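PDB 6OX6: Tas1 from Pseudomonas aeruginosa, which pyrophosphorylates adenosine nucleotides to make (p)ppApp, acting as a type VI secretion effector that depletes ADP and ATP in competing bacteria. Local coordinates for the interface of chains A and B. Coordinates in Å, arbitrary orientation; residue numbers count along the deposited sequence, not the author numbering. Chains: chain A, Tas1; chain B, Pa14_01140.

The interface of chains A and B. Residues chain A 292, 296-297, 410; chain B 21, 52-54.
Carboxylate oxygen OD2 of A:Asp296 takes two hydrogen bonds from B:Arg53, from NE at 2.8 Å and from NH2 at the same 2.8 Å, at this interface between the (p)ppApp synthetase toxin and its Tis1-family immunity protein. The grip is a side-on salt bridge converging on one oxygen: OD2 lies in the guanidinium plane, yet both nitrogens reach it from the same face of the carboxylate, whose plane is turned 62° from the guanidinium. Bends at chi2 (-86°) and chi3 (-47°) of B:Arg53 fold the chain so that its NE edge faces the acid. In the same plane, NH2 of B:Arg53 also donates to the phenol oxygen OH of A:Tyr297 at 2.9 Å. Within chain B, NH1 of B:Arg53 makes a nearly straight bond to OE2 of B:Glu21 at 3.1 Å, on the syn side but tilted well out of the carboxylate plane, which should help fix the guanidinium's rotation. A:Lys292 NZ lies over one face of the B:Arg53 guanidinium, towards the rim, with CE of A:Lys292 3.4 Å from NH2 of B:Arg53; CB of B:Leu54 covers the opposite face. OD1 of A:Asp296 receives ND2 of B:Asn52 at 2.8 Å nearly along its C-O axis, although OD1 lies far out of the amide plane. One water links OD1 to the backbone N of B:Arg53, at the start of helix 53-61. The guanidinium of A:Arg410 lies with one face over CA of B:Arg53. On the tyrosine side, CD2 of B:Leu54 packs 3.6 Å from ring atom CE1 of A:Tyr297.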
ATOM      1  N   LYS A 292      -1.561   8.508 -11.396  1.00 39.23           N
ATOM      2  CA  LYS A 292      -1.230   8.292  -9.983  1.00 37.97           C
ATOM      3  C   LYS A 292      -0.366   9.426  -9.433  1.00 37.22           C
ATOM      4  O   LYS A 292      -0.575   9.888  -8.300  1.00 38.99           O
ATOM      5  CB  LYS A 292      -0.531   6.944  -9.819  1.00 39.51           C
ATOM      6  CG  LYS A 292      -0.193   6.586  -8.389  1.00 40.59           C
ATOM      7  CD  LYS A 292       0.231   5.133  -8.295  1.00 46.43           C
ATOM      8  CE  LYS A 292       0.278   4.651  -6.850  1.00 49.50           C
ATOM      9  NZ  LYS A 292       0.576   3.194  -6.803  1.00 52.19           N
ATOM     10  N   ASP A 296      -2.500  10.965  -6.469  1.00 35.24           N
ATOM     11  CA  ASP A 296      -1.943  10.709  -5.149  1.00 34.27           C
ATOM     12  C   ASP A 296      -0.935  11.765  -4.738  1.00 35.83           C
ATOM     13  O   ASP A 296      -0.892  12.163  -3.563  1.00 34.81           O
ATOM     14  CB  ASP A 296      -1.281   9.333  -5.098  1.00 34.21           C
ATOM     15  CG  ASP A 296      -2.295   8.196  -5.161  1.00 40.66           C
ATOM     16  OD1 ASP A 296      -3.527   8.445  -4.988  1.00 34.01           O
ATOM     17  OD2 ASP A 296      -1.841   7.042  -5.351  1.00 40.32           O
ATOM     18  N   TYR A 297      -0.100  12.210  -5.678  1.00 33.63           N
ATOM     19  CA  TYR A 297       1.077  12.979  -5.324  1.00 30.91           C
ATOM     20  C   TYR A 297       1.028  14.406  -5.831  1.00 31.80           C
ATOM     21  O   TYR A 297       2.064  15.086  -5.818  1.00 32.49           O
ATOM     22  CB  TYR A 297       2.320  12.261  -5.833  1.00 35.04           C
ATOM     23  CG  TYR A 297       2.456  10.904  -5.218  1.00 32.82           C
ATOM     24  CD1 TYR A 297       2.693  10.760  -3.843  1.00 29.79           C
ATOM     25  CD2 TYR A 297       2.328   9.765  -5.988  1.00 30.68           C
ATOM     26  CE1 TYR A 297       2.810   9.493  -3.260  1.00 29.11           C
ATOM     27  CE2 TYR A 297       2.434   8.498  -5.423  1.00 31.59           C
ATOM     28  CZ  TYR A 297       2.674   8.361  -4.061  1.00 30.14           C
ATOM     29  OH  TYR A 297       2.787   7.079  -3.519  1.00 29.36           O
ATOM     30  N   ARG A 410     -12.994   1.254   0.142  1.00 19.29           N
ATOM     31  CA  ARG A 410     -12.219   2.392  -0.315  1.00 19.84           C
ATOM     32  C   ARG A 410     -13.102   3.488  -0.884  1.00 21.55           C
ATOM     33  O   ARG A 410     -12.814   4.679  -0.695  1.00 21.88           O
ATOM     34  CB  ARG A 410     -11.219   1.929  -1.361  1.00 20.73           C
ATOM     35  CG  ARG A 410     -10.585   3.044  -2.159  1.00 30.28           C
ATOM     36  CD  ARG A 410      -9.556   2.509  -3.131  1.00 28.47           C
ATOM     37  NE  ARG A 410      -9.173   3.538  -4.091  1.00 37.70           N
ATOM     38  CZ  ARG A 410      -8.142   3.437  -4.942  1.00 43.01           C
ATOM     39  NH1 ARG A 410      -7.372   2.343  -4.939  1.00 43.71           N
ATOM     40  NH2 ARG A 410      -7.879   4.427  -5.793  1.00 39.14           N
TER
ATOM     41  N   GLU B  21       4.698   6.941   3.665  1.00 23.51           N
ATOM     42  CA  GLU B  21       4.811   7.772   2.467  1.00 24.43           C
ATOM     43  C   GLU B  21       5.018   9.246   2.794  1.00 26.97           C
ATOM     44  O   GLU B  21       4.731  10.106   1.962  1.00 26.36           O
ATOM     45  CB  GLU B  21       3.587   7.611   1.554  1.00 27.67           C
ATOM     46  CG  GLU B  21       3.354   6.181   1.006  1.00 28.56           C
ATOM     47  CD  GLU B  21       3.029   6.135  -0.481  1.00 32.88           C
ATOM     48  OE1 GLU B  21       3.360   7.084  -1.235  1.00 33.82           O
ATOM     49  OE2 GLU B  21       2.391   5.149  -0.895  1.00 30.42           O
ATOM     50  N   ASN B  52      -9.501   8.396  -2.846  1.00 27.12           N
ATOM     51  CA  ASN B  52      -8.115   8.455  -3.300  1.00 30.25           C
ATOM     52  C   ASN B  52      -7.284   7.330  -2.680  1.00 25.63           C
ATOM     53  O   ASN B  52      -7.393   7.037  -1.490  1.00 24.47           O
ATOM     54  CB  ASN B  52      -7.509   9.804  -2.931  1.00 29.24           C
ATOM     55  CG  ASN B  52      -6.041   9.879  -3.223  1.00 27.57           C
ATOM     56  OD1 ASN B  52      -5.189   9.689  -2.334  1.00 26.58           O
ATOM     57  ND2 ASN B  52      -5.722  10.146  -4.474  1.00 28.76           N
ATOM     58  N   ARG B  53      -6.427   6.716  -3.494  1.00 21.09           N
ATOM     59  CA  ARG B  53      -5.653   5.554  -3.063  1.00 20.86           C
ATOM     60  C   ARG B  53      -4.796   5.871  -1.838  1.00 19.07           C
ATOM     61  O   ARG B  53      -4.824   5.152  -0.835  1.00 17.66           O
ATOM     62  CB  ARG B  53      -4.771   5.087  -4.228  1.00 29.35           C
ATOM     63  CG  ARG B  53      -4.164   3.694  -4.053  1.00 36.27           C
ATOM     64  CD  ARG B  53      -2.830   3.719  -3.277  1.00 39.38           C
ATOM     65  NE  ARG B  53      -1.896   4.750  -3.749  1.00 42.24           N
ATOM     66  CZ  ARG B  53      -0.700   4.987  -3.201  1.00 44.19           C
ATOM     67  NH1 ARG B  53      -0.304   4.285  -2.149  1.00 44.12           N
ATOM     68  NH2 ARG B  53       0.094   5.941  -3.686  1.00 45.85           N
ATOM     69  N   LEU B  54      -3.981   6.913  -1.930  1.00 19.56           N
ATOM     70  CA  LEU B  54      -3.007   7.177  -0.871  1.00 18.69           C
ATOM     71  C   LEU B  54      -3.712   7.615   0.408  1.00 16.99           C
ATOM     72  O   LEU B  54      -3.332   7.216   1.519  1.00 18.65           O
ATOM     73  CB  LEU B  54      -2.012   8.233  -1.363  1.00 20.35           C
ATOM     74  CG  LEU B  54      -0.899   8.726  -0.430  1.00 25.02           C
ATOM     75  CD1 LEU B  54      -0.011   7.546  -0.047  1.00 21.62           C
ATOM     76  CD2 LEU B  54      -0.081   9.870  -1.102  1.00 22.40           C
TER
HETATM   77  O   HOH W   1      -3.357  11.889  -1.623  1.00 29.48           O
HETATM   78  O   HOH W   2      -6.224   7.268  -6.342  1.00 37.06           O